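Long-range contacts in Cel44C (Paenibacillus polymyxa, PDB 2YKK), which hydrolyses xyloglucan and probably other beta-1,4-glucans from within the chain, through the glycoside hydrolase family 44 module described here: residues Arg43-Asn48 against Ala90-Phe95; Val108-Ala113 against Lys180-Asp185; Ala355-Ser360 against Met387-Lys392; Tyr405-Asn410 against Leu508-Ile513. The protein carries 2 engineered substitutions. All coordinates share one frame; numbering follows the deposited sequence.

Contact 1: Arg43-Asn48 against Ala90-Phe95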
# COMPACT_ATOMS: atom_id res chain seq x y z
N ARG A 43 5.18 -2.74 -6.86
CA ARG A 43 4.09 -3.68 -7.13
C ARG A 43 4.10 -4.76 -6.08
O ARG A 43 5.17 -5.16 -5.62
CB ARG A 43 4.27 -4.31 -8.52
CG ARG A 43 4.14 -3.22 -9.66
CD ARG A 43 4.52 -3.78 -11.04
NE ARG A 43 3.50 -4.72 -11.58
CZ ARG A 43 3.72 -6.02 -11.78
NH1 ARG A 43 4.87 -6.58 -11.45
NH2 ARG A 43 2.76 -6.77 -12.33
N ARG A 44 2.91 -5.20 -5.68
CA ARG A 44 2.76 -6.25 -4.67
C ARG A 44 2.00 -7.45 -5.22
O ARG A 44 0.99 -7.30 -5.97
CB ARG A 44 2.02 -5.69 -3.46
CG ARG A 44 1.58 -6.73 -2.42
CD ARG A 44 1.07 -5.97 -1.19
NE ARG A 44 0.65 -6.87 -0.08
CZ ARG A 44 -0.59 -7.26 0.17
NH1 ARG A 44 -1.58 -6.97 -0.70
NH2 ARG A 44 -0.86 -8.03 1.27
N LEU A 45 2.51 -8.65 -4.89
CA LEU A 45 1.78 -9.91 -5.14
C LEU A 45 1.33 -10.40 -3.76
O LEU A 45 2.13 -11.01 -3.03
CB LEU A 45 2.69 -10.94 -5.87
CG LEU A 45 2.03 -12.25 -6.29
CD1 LEU A 45 0.94 -12.02 -7.30
CD2 LEU A 45 3.11 -13.22 -6.78
N GLY A 46 0.06 -10.14 -3.41
CA GLY A 46 -0.39 -10.30 -2.03
C GLY A 46 -1.89 -10.42 -1.98
O GLY A 46 -2.53 -10.69 -3.02
N GLY A 47 -2.46 -10.30 -0.80
CA GLY A 47 -3.90 -10.41 -0.63
C GLY A 47 -4.31 -11.86 -0.35
O GLY A 47 -3.47 -12.77 -0.25
N ASN A 48 -5.62 -12.07 -0.25
CA ASN A 48 -6.13 -13.36 0.27
C ASN A 48 -5.66 -14.61 -0.53
O ASN A 48 -5.38 -15.66 0.07
CB ASN A 48 -7.67 -13.29 0.31
CG ASN A 48 -8.17 -12.28 1.32
OD1 ASN A 48 -7.46 -11.94 2.28
ND2 ASN A 48 -9.45 -11.84 1.20
N ALA A 90 6.00 -20.05 -11.71
CA ALA A 90 5.61 -19.18 -12.86
C ALA A 90 4.74 -17.95 -12.49
O ALA A 90 4.94 -16.85 -13.04
CB ALA A 90 4.92 -20.03 -13.98
N VAL A 91 3.79 -18.10 -11.55
CA VAL A 91 2.99 -16.92 -11.11
C VAL A 91 3.91 -15.82 -10.57
O VAL A 91 3.74 -14.61 -10.91
CB VAL A 91 1.92 -17.31 -10.05
CG1 VAL A 91 1.42 -16.09 -9.23
CG2 VAL A 91 0.73 -18.05 -10.72
N THR A 92 4.91 -16.22 -9.80
CA THR A 92 5.78 -15.23 -9.16
C THR A 92 6.83 -14.69 -10.13
O THR A 92 7.15 -13.49 -10.12
CB THR A 92 6.44 -15.82 -7.91
OG1 THR A 92 5.40 -16.10 -6.95
CG2 THR A 92 7.36 -14.78 -7.23
N THR A 93 7.39 -15.57 -10.97
CA THR A 93 8.40 -15.12 -11.91
C THR A 93 7.77 -14.29 -13.04
O THR A 93 8.36 -13.29 -13.45
CB THR A 93 9.25 -16.30 -12.50
OG1 THR A 93 8.38 -17.15 -13.23
CG2 THR A 93 10.01 -17.07 -11.42
N SER A 94 6.55 -14.60 -13.45
CA SER A 94 5.87 -13.74 -14.42
C SER A 94 5.62 -12.35 -13.80
O SER A 94 5.88 -11.30 -14.44
CB SER A 94 4.58 -14.38 -14.91
OG SER A 94 3.96 -13.52 -15.90
N PHE A 95 5.23 -12.35 -12.52
CA PHE A 95 4.96 -11.10 -11.78
C PHE A 95 6.25 -10.29 -11.69
O PHE A 95 6.28 -9.08 -11.96
CB PHE A 95 4.45 -11.43 -10.36
CG PHE A 95 4.45 -10.24 -9.43
CD1 PHE A 95 3.46 -9.28 -9.52
CD2 PHE A 95 5.46 -10.09 -8.47
CE1 PHE A 95 3.45 -8.15 -8.66
CE2 PHE A 95 5.46 -8.97 -7.59
CZ PHE A 95 4.45 -8.00 -7.71
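Arg43 and Leu45 hold the Phe95 ring between them. Arg43 starts beside the ring: its CB lies 3.8 Å from Phe95 CZ. The Arg43 side chain also rests on Gln98 and Leu102 of the same helix, 90-102. Further out it bends (chi3 72°) and brings the guanidinium back over one face of the ring, with the two planes 25° apart. NE forms a salt bridge with Asp33. CZ lies 3.8 Å from Phe95 CE1. At the tip, NH1 donates to Phe95 O at 2.9 Å, close to the guanidinium plane. NH1 also bonds Ser99.

Leu45 takes the opposite face. Its CB stands 3.7 Å from the ring centroid, almost on the normal. Its CD2 reaches further back along the helix, 4.1 Å from Val91 CG1 and 3.7 Å from Thr92 OG1. A leucine in place of Phe95 would probably leave the Arg43 guanidinium without a flat surface to lie on and open a gap beside Leu45 CB. Strand 42-45 and helix 90-102 run antiparallel, as in a beta-alpha-beta crossover of a TIM barrel. The helix leads on to strand 105-110, the next barrel strand, whose Ser106 and Val108 also touch Phe95.

Contact 2: Val108-Ala113 against Lys180-Asp185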
# COMPACT_ATOMS: atom_id res chain seq x y z
N VAL A 108 6.63 -9.87 -2.54
CA VAL A 108 6.02 -11.19 -2.81
C VAL A 108 5.62 -11.80 -1.47
O VAL A 108 6.42 -11.88 -0.54
CB VAL A 108 7.07 -12.07 -3.47
CG1 VAL A 108 6.60 -13.57 -3.51
CG2 VAL A 108 7.35 -11.48 -4.89
N THR A 109 4.40 -12.29 -1.38
CA THR A 109 3.91 -12.86 -0.13
C THR A 109 4.33 -14.33 -0.03
O THR A 109 4.29 -15.05 -1.04
CB THR A 109 2.39 -12.77 -0.15
OG1 THR A 109 2.02 -11.36 -0.13
CG2 THR A 109 1.78 -13.42 1.10
N LEU A 110 4.69 -14.76 1.18
CA LEU A 110 5.10 -16.13 1.48
C LEU A 110 4.02 -16.69 2.43
O LEU A 110 3.36 -15.92 3.13
CB LEU A 110 6.46 -16.13 2.17
CG LEU A 110 7.59 -15.51 1.32
CD1 LEU A 110 8.87 -15.55 2.15
CD2 LEU A 110 7.76 -16.29 0.02
N PRO A 111 3.84 -18.02 2.46
CA PRO A 111 2.72 -18.58 3.23
C PRO A 111 3.13 -18.86 4.71
O PRO A 111 4.25 -19.34 4.96
CB PRO A 111 2.45 -19.93 2.50
CG PRO A 111 3.83 -20.33 1.96
CD PRO A 111 4.52 -19.01 1.59
N MET A 112 2.23 -18.58 5.65
CA MET A 112 2.44 -18.90 7.07
C MET A 112 1.27 -19.60 7.72
O MET A 112 1.42 -20.11 8.83
CB MET A 112 2.66 -17.60 7.90
CG MET A 112 4.04 -17.30 8.13
SD MET A 112 4.40 -16.00 9.34
CE MET A 112 2.88 -15.16 9.59
N ALA A 113 0.12 -19.69 7.08
CA ALA A 113 -1.09 -20.18 7.82
C ALA A 113 -1.02 -21.69 7.98
O ALA A 113 -1.68 -22.25 8.87
CB ALA A 113 -2.36 -19.80 7.09
N LYS A 180 12.94 -7.87 -3.92
CA LYS A 180 13.44 -7.14 -2.76
C LYS A 180 12.67 -7.35 -1.49
O LYS A 180 13.25 -7.15 -0.41
CB LYS A 180 13.48 -5.62 -3.08
CG LYS A 180 14.72 -5.29 -3.98
CD LYS A 180 14.59 -3.92 -4.58
CE LYS A 180 15.98 -3.35 -5.04
NZ LYS A 180 16.91 -4.33 -5.67
N GLY A 181 11.38 -7.67 -1.58
CA GLY A 181 10.55 -7.74 -0.38
C GLY A 181 9.75 -9.05 -0.30
O GLY A 181 9.26 -9.53 -1.32
N TYR A 182 9.64 -9.59 0.91
CA TYR A 182 8.77 -10.75 1.17
C TYR A 182 7.83 -10.41 2.31
O TYR A 182 8.28 -9.92 3.35
CB TYR A 182 9.61 -11.99 1.57
CG TYR A 182 10.49 -12.47 0.40
CD1 TYR A 182 9.94 -13.14 -0.69
CD2 TYR A 182 11.85 -12.18 0.37
CE1 TYR A 182 10.74 -13.54 -1.78
CE2 TYR A 182 12.66 -12.62 -0.69
CZ TYR A 182 12.09 -13.27 -1.75
OH TYR A 182 12.90 -13.64 -2.77
N ALA A 183 6.55 -10.78 2.19
CA ALA A 183 5.58 -10.52 3.24
C ALA A 183 5.24 -11.82 3.96
O ALA A 183 5.18 -12.90 3.33
CB ALA A 183 4.29 -9.88 2.62
N LEU A 184 5.05 -11.73 5.28
CA LEU A 184 4.74 -12.87 6.13
C LEU A 184 3.23 -13.12 6.05
O LEU A 184 2.44 -12.65 6.90
CB LEU A 184 5.19 -12.57 7.59
CG LEU A 184 6.69 -12.28 7.73
CD1 LEU A 184 7.03 -11.90 9.19
CD2 LEU A 184 7.52 -13.47 7.29
N ASP A 185 2.86 -13.78 4.95
CA ASP A 185 1.43 -14.11 4.68
C ASP A 185 0.61 -12.82 4.54
O ASP A 185 1.12 -11.79 4.05
CB ASP A 185 0.91 -15.12 5.76
CG ASP A 185 -0.28 -15.99 5.27
OD1 ASP A 185 -1.41 -15.45 5.13
OD2 ASP A 185 -0.08 -17.20 5.05
O HOH W 1 1.04 -10.12 2.05
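Leu110 packs its branched end against Tyr182. CD1 sits 3.7 Å from Tyr182 CB, and CG lies 3.9 Å from Tyr182 CD1, so the leucine fork fills the angle where the ring leaves the strand. CG of Leu110 is anti to the carbonyl carbon (chi1 -61°), which tips the fork toward the tyrosine. Val108 adds its CB on the same face of the sheet. Helix 159-170 covers this face, with Phe162 on Leu110 and Leu166 on Tyr182.

The segments are neighbouring parallel strands of the TIM barrel, 105-110 and 181-184. Val108 N to Gly181 O, Ala183 N to Val108 O and Leu110 N to Ala183 O join them, each at 2.9 Å.

Thr109 and Ala183 point to the other face, into the barrel. The small Ala183 CB leaves room for the threonine. Thr109 CG2 projects onto Asp185 O at 3.4 Å. Thr109 OG1 also bonds Leu45 O, and a water bridges it to Asp185 O.

Past the strand ends, Met112 curls back. SD rests 3.9 Å from Leu184 CB, and CE turns in against Leu184 O. Asp185 fills the bend of 111-113. Its OD2 accepts from Met112 N at 2.8 Å, nearly straight (173°), through the anti lone pair. A weaker bond comes to the same oxygen from Ala113 N. OD1 is held by Thr51 and Trp191, so both carboxylate oxygens have partners and the group is fixed. Leu208 and Leu215 of helix 205-222 close over Met112.

Contact 3: Ala355-Ser360 against Met387-Lys392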
# COMPACT_ATOMS: atom_id res chain seq x y z
N ALA A 355 4.60 0.48 6.01
CA ALA A 355 4.03 0.33 4.68
C ALA A 355 2.53 0.13 4.83
O ALA A 355 2.10 -0.54 5.77
CB ALA A 355 4.63 -0.88 3.93
N MET A 356 1.78 0.70 3.89
CA MET A 356 0.34 0.48 3.82
C MET A 356 0.03 -0.33 2.55
O MET A 356 -0.13 0.25 1.48
CB MET A 356 -0.35 1.86 3.73
CG MET A 356 -1.88 1.76 3.74
SD MET A 356 -2.68 3.42 3.74
CE MET A 356 -2.28 3.93 5.38
N THR A 357 0.05 -1.67 2.65
CA THR A 357 0.15 -2.51 1.45
C THR A 357 -1.18 -2.84 0.81
O THR A 357 -1.20 -3.49 -0.24
CB THR A 357 0.93 -3.82 1.73
OG1 THR A 357 0.31 -4.51 2.81
CG2 THR A 357 2.41 -3.46 2.11
N GLU A 358 -2.27 -2.42 1.44
CA GLU A 358 -3.56 -2.32 0.73
C GLU A 358 -4.27 -1.14 1.30
O GLU A 358 -4.25 -0.97 2.51
CB GLU A 358 -4.49 -3.50 0.99
CG GLU A 358 -3.96 -4.80 0.32
CD GLU A 358 -4.81 -6.05 0.63
OE1 GLU A 358 -5.99 -5.90 1.01
OE2 GLU A 358 -4.30 -7.19 0.48
N TYR A 359 -4.94 -0.39 0.43
CA TYR A 359 -5.88 0.67 0.83
C TYR A 359 -6.74 1.07 -0.37
O TYR A 359 -6.36 0.83 -1.53
CB TYR A 359 -5.16 1.91 1.40
CG TYR A 359 -4.39 2.72 0.38
CD1 TYR A 359 -3.11 2.31 -0.03
CD2 TYR A 359 -4.90 3.93 -0.10
CE1 TYR A 359 -2.41 3.07 -0.97
CE2 TYR A 359 -4.17 4.70 -1.00
CZ TYR A 359 -2.96 4.25 -1.45
OH TYR A 359 -2.20 5.02 -2.33
N SER A 360 -7.87 1.70 -0.08
CA SER A 360 -8.69 2.28 -1.15
C SER A 360 -9.63 3.24 -0.46
O SER A 360 -10.12 2.91 0.64
CB SER A 360 -9.55 1.20 -1.81
OG SER A 360 -10.51 1.84 -2.68
N MET A 387 6.20 2.57 1.74
CA MET A 387 5.59 1.92 0.58
C MET A 387 4.09 1.92 0.79
O MET A 387 3.60 1.81 1.93
CB MET A 387 6.13 0.48 0.46
CG MET A 387 5.63 -0.31 -0.76
SD MET A 387 6.49 -1.93 -0.78
CE MET A 387 8.12 -1.44 -1.25
N ALA A 388 3.34 2.03 -0.31
CA ALA A 388 1.89 1.99 -0.17
C ALA A 388 1.35 1.43 -1.46
O ALA A 388 1.81 1.81 -2.55
CB ALA A 388 1.30 3.43 0.07
N ASN A 389 0.35 0.56 -1.34
CA ASN A 389 -0.18 -0.12 -2.53
C ASN A 389 -1.70 -0.10 -2.57
O ASN A 389 -2.36 -0.71 -1.72
CB ASN A 389 0.30 -1.61 -2.56
CG ASN A 389 1.83 -1.76 -2.50
OD1 ASN A 389 2.52 -1.97 -3.55
ND2 ASN A 389 2.37 -1.65 -1.32
N TYR A 390 -2.25 0.59 -3.58
CA TYR A 390 -3.68 0.59 -3.79
C TYR A 390 -4.21 -0.83 -4.05
O TYR A 390 -3.50 -1.68 -4.65
CB TYR A 390 -3.94 1.49 -4.98
CG TYR A 390 -5.37 1.49 -5.45
CD1 TYR A 390 -6.34 2.11 -4.69
CD2 TYR A 390 -5.71 0.89 -6.67
CE1 TYR A 390 -7.71 2.16 -5.15
CE2 TYR A 390 -7.08 0.94 -7.13
CZ TYR A 390 -8.03 1.56 -6.34
OH TYR A 390 -9.33 1.60 -6.75
N TRP A 391 -5.42 -1.10 -3.57
CA TRP A 391 -6.11 -2.38 -3.92
C TRP A 391 -7.44 -2.04 -4.62
O TRP A 391 -8.26 -1.30 -4.08
CB TRP A 391 -6.40 -3.28 -2.66
CG TRP A 391 -7.05 -4.61 -3.11
CD1 TRP A 391 -8.37 -4.80 -3.44
CD2 TRP A 391 -6.39 -5.87 -3.32
NE1 TRP A 391 -8.57 -6.12 -3.88
CE2 TRP A 391 -7.37 -6.79 -3.81
CE3 TRP A 391 -5.07 -6.32 -3.17
CZ2 TRP A 391 -7.06 -8.12 -4.15
CZ3 TRP A 391 -4.76 -7.68 -3.49
CH2 TRP A 391 -5.76 -8.55 -3.97
N LYS A 392 -7.66 -2.61 -5.79
CA LYS A 392 -8.90 -2.36 -6.54
C LYS A 392 -10.10 -3.06 -5.88
O LYS A 392 -10.21 -4.28 -5.99
CB LYS A 392 -8.77 -2.88 -7.99
CG LYS A 392 -7.77 -2.21 -8.87
CD LYS A 392 -7.75 -2.95 -10.26
CE LYS A 392 -8.99 -2.54 -11.09
NZ LYS A 392 -8.92 -3.30 -12.42
O HOH W 2 -0.05 3.95 -3.47
O HOH W 3 -11.02 0.50 -4.91
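Met356 and Ala388 pair at the heart of a parallel bridge between barrel strands 353-359 and 387-390. Helix 367-382 links the two as the last beta-alpha-beta unit of the TIM barrel.

Backbone bonds come first. Met356 N donates to Met387 O, and Asn389 N returns to Met356 O at 2.9 Å. The chain turns a corner at Glu358. Beyond it Trp391 N bonds Tyr359 O at 3.0 Å.

Apolar contacts follow. Tyr359 CG sits between its backbone N and carbonyl carbon (chi1 70°). This folds the ring back over strand 387-390, where CE1 touches Ala388 CB at 3.9 Å and Tyr390 CA lies over a face. Met373 and Leu377 of helix 367-382 also meet Tyr359.

Glu358 and Trp391 lie side by side and point the same way, with carboxylate and ring planes 35° apart. Glu358 OE2 lies 3.8 Å from Trp391 CE3 and pairs with Arg44, while OE1 bonds Tyr286. Cutting Glu358 back to an alanine is likely to leave Arg44 without its salt-bridge partner and Trp391 without the chain alongside it. A buffer molecule, probably from the crystallisation liquor, sits beside Glu358, consistent with a pocket at the C-terminal strand ends, where TIM-barrel glycosidases carry their active sites.

Two waters join polar ends across the contact. One bridges Tyr359 OH and Ala388 O. The other lies 2.7 Å from both Ser360 OG and Tyr390 OH.

Contact 4: Tyr405-Asn410 against Leu508-Ile513. With SO4 (sulfate ion), chain E.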
# COMPACT_ATOMS: atom_id res chain seq x y z
N TYR A 405 -2.90 8.88 -9.74
CA TYR A 405 -1.54 8.43 -9.93
C TYR A 405 -0.88 9.20 -11.09
O TYR A 405 0.26 9.65 -10.96
CB TYR A 405 -1.47 6.92 -10.20
CG TYR A 405 -1.59 6.13 -8.90
CD1 TYR A 405 -0.50 6.02 -8.03
CD2 TYR A 405 -2.79 5.47 -8.58
CE1 TYR A 405 -0.61 5.31 -6.83
CE2 TYR A 405 -2.91 4.75 -7.40
CZ TYR A 405 -1.83 4.68 -6.54
OH TYR A 405 -1.96 3.96 -5.36
N LYS A 406 -1.60 9.32 -12.20
CA LYS A 406 -1.01 10.03 -13.35
C LYS A 406 -0.71 11.47 -13.04
O LYS A 406 0.25 12.02 -13.57
CB LYS A 406 -1.90 9.91 -14.59
CG LYS A 406 -1.85 8.47 -15.15
CD LYS A 406 -3.05 8.22 -16.02
CE LYS A 406 -3.03 9.10 -17.26
NZ LYS A 406 -4.30 8.82 -18.09
N LEU A 407 -1.55 12.10 -12.22
CA LEU A 407 -1.27 13.49 -11.91
C LEU A 407 0.11 13.63 -11.21
O LEU A 407 0.83 14.62 -11.42
CB LEU A 407 -2.44 14.11 -11.09
CG LEU A 407 -2.34 15.62 -10.97
CD1 LEU A 407 -2.62 16.24 -12.34
CD2 LEU A 407 -3.33 16.13 -9.91
N TYR A 408 0.44 12.66 -10.36
CA TYR A 408 1.77 12.66 -9.70
C TYR A 408 2.90 12.06 -10.52
O TYR A 408 4.05 12.46 -10.36
CB TYR A 408 1.71 11.86 -8.37
CG TYR A 408 1.12 12.64 -7.21
CD1 TYR A 408 -0.26 12.77 -7.05
CD2 TYR A 408 1.96 13.28 -6.29
CE1 TYR A 408 -0.81 13.50 -5.99
CE2 TYR A 408 1.42 14.02 -5.22
CZ TYR A 408 0.03 14.11 -5.07
OH TYR A 408 -0.47 14.84 -4.00
N ARG A 409 2.62 11.09 -11.39
CA ARG A 409 3.69 10.30 -11.95
C ARG A 409 3.75 10.27 -13.48
O ARG A 409 4.70 9.71 -14.03
CB ARG A 409 3.55 8.85 -11.43
CG ARG A 409 3.75 8.76 -9.93
CD ARG A 409 5.22 8.88 -9.50
NE ARG A 409 5.98 7.70 -10.00
CZ ARG A 409 7.27 7.49 -9.81
NH1 ARG A 409 8.01 8.38 -9.14
NH2 ARG A 409 7.86 6.40 -10.35
N ASN A 410 2.75 10.83 -14.16
CA ASN A 410 2.79 10.89 -15.63
C ASN A 410 1.84 11.97 -16.06
O ASN A 410 0.82 11.69 -16.72
CB ASN A 410 2.40 9.54 -16.24
CG ASN A 410 2.45 9.55 -17.75
OD1 ASN A 410 3.05 10.46 -18.36
ND2 ASN A 410 1.82 8.53 -18.38
N LEU A 508 -14.14 20.64 -7.36
CA LEU A 508 -13.86 19.23 -7.71
C LEU A 508 -12.80 19.14 -8.80
O LEU A 508 -12.98 18.45 -9.81
CB LEU A 508 -15.17 18.51 -8.13
CG LEU A 508 -16.24 18.51 -7.05
CD1 LEU A 508 -17.54 17.85 -7.54
CD2 LEU A 508 -15.75 17.85 -5.75
N THR A 509 -11.69 19.83 -8.61
CA THR A 509 -10.59 19.84 -9.59
C THR A 509 -9.25 19.64 -8.89
O THR A 509 -9.06 20.15 -7.77
CB THR A 509 -10.55 21.21 -10.30
OG1 THR A 509 -11.81 21.44 -10.98
CG2 THR A 509 -9.44 21.27 -11.33
N ALA A 510 -8.32 18.90 -9.51
CA ALA A 510 -6.98 18.75 -8.96
C ALA A 510 -6.04 19.21 -10.04
O ALA A 510 -6.22 18.82 -11.21
CB ALA A 510 -6.70 17.25 -8.61
N TYR A 511 -5.03 20.03 -9.70
CA TYR A 511 -4.02 20.50 -10.64
C TYR A 511 -2.62 20.14 -10.16
O TYR A 511 -2.36 20.19 -8.94
CB TYR A 511 -4.00 22.05 -10.73
CG TYR A 511 -5.20 22.66 -11.45
CD1 TYR A 511 -5.58 22.21 -12.73
CD2 TYR A 511 -5.87 23.77 -10.89
CE1 TYR A 511 -6.67 22.84 -13.43
CE2 TYR A 511 -6.99 24.36 -11.52
CZ TYR A 511 -7.35 23.91 -12.81
OH TYR A 511 -8.40 24.50 -13.47
N HIS A 512 -1.73 19.88 -11.10
CA HIS A 512 -0.30 19.81 -10.85
C HIS A 512 0.29 21.01 -11.58
O HIS A 512 0.16 21.12 -12.80
CB HIS A 512 0.27 18.50 -11.43
CG HIS A 512 1.70 18.21 -11.08
ND1 HIS A 512 2.15 16.91 -10.93
CD2 HIS A 512 2.78 19.02 -10.87
CE1 HIS A 512 3.45 16.93 -10.63
NE2 HIS A 512 3.86 18.20 -10.61
N ILE A 513 0.91 21.91 -10.81
CA ILE A 513 1.52 23.14 -11.33
C ILE A 513 3.03 22.98 -11.29
O ILE A 513 3.56 22.57 -10.26
CB ILE A 513 1.12 24.36 -10.44
CG1 ILE A 513 -0.42 24.47 -10.38
CG2 ILE A 513 1.85 25.67 -10.92
CD1 ILE A 513 -0.95 25.57 -9.42
S SO4 E . 11.46 6.94 -9.29
O1 SO4 E . 12.35 6.33 -8.31
O2 SO4 E . 10.79 8.11 -8.84
O3 SO4 E . 12.32 7.33 -10.38
O4 SO4 E . 10.55 5.88 -9.73
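Leu407 meets Ala510 and His512 where the two domains of the module join. Helix 399-409 is the helix that follows the last barrel strand. Strand 509-516 belongs to the mixed sheet of the beta domain. The short segments run nearly parallel, with axes 8.8 Å apart.

One hydrogen bond crosses. His512 ND1 donates to Leu407 O at 2.7 Å, almost straight (170°). The oxygen lies near the imidazole plane, at the ring edge. The bond shows that ND1 carries a proton, and it fixes the rotation of the ring. CG of His512 is anti to its backbone N (chi1 -172°), which carries the ring out from the strand to the last turn of the helix. The rings of Tyr411 and His448 also meet the imidazole.

Leu407 slides past the histidine in the opposite direction. Its two methyls divide the strand: CD1 lies 3.8 Å from His512 CB, and CD2 lies 3.8 Å from Ala510 CB. Phe480 of strand 474-481 touches both Leu407 and Ala510. Ala510 also reaches Ile371 of helix 367-382. Tyr511, between the two, turns away from the helix.

Arg409 points away from the strand. NH1 and NH2 bind two oxygens of a sulfate, O2 and O4, each at 2.8 Å from its nitrogen. The ion is probably from the crystallisation liquor.

A helix seated on a sheet in this way couples the two domains. A TIM barrel joined to a beta-sandwich domain is the architecture of family 44 enzymes.

Overall arrangement
Contacts 1, 2 and 3 belong to one TIM barrel; contact 4 joins that barrel to the beta domain. All four are largely buried, but contact 3 lies nearest the centre of the chain. Contacts 2 and 3 pair neighbouring parallel strands through backbone bonds. Contacts 1 and 4 set a helix against a strand, each with one side-chain-to-carbonyl hydrogen bond and apolar packing. Strand 105-110 of contact 2 neighbours strand 42-45 of contact 1 in the sheet and follows helix 90-102 in the chain. The Arg44-Glu358 salt bridge links contacts 1 and 3 across the barrel. Contacts 3 and 4 meet at Tyr359 and Tyr405, probably through their hydroxyls. Contacts 2 and 4 lie on opposite sides of the centre.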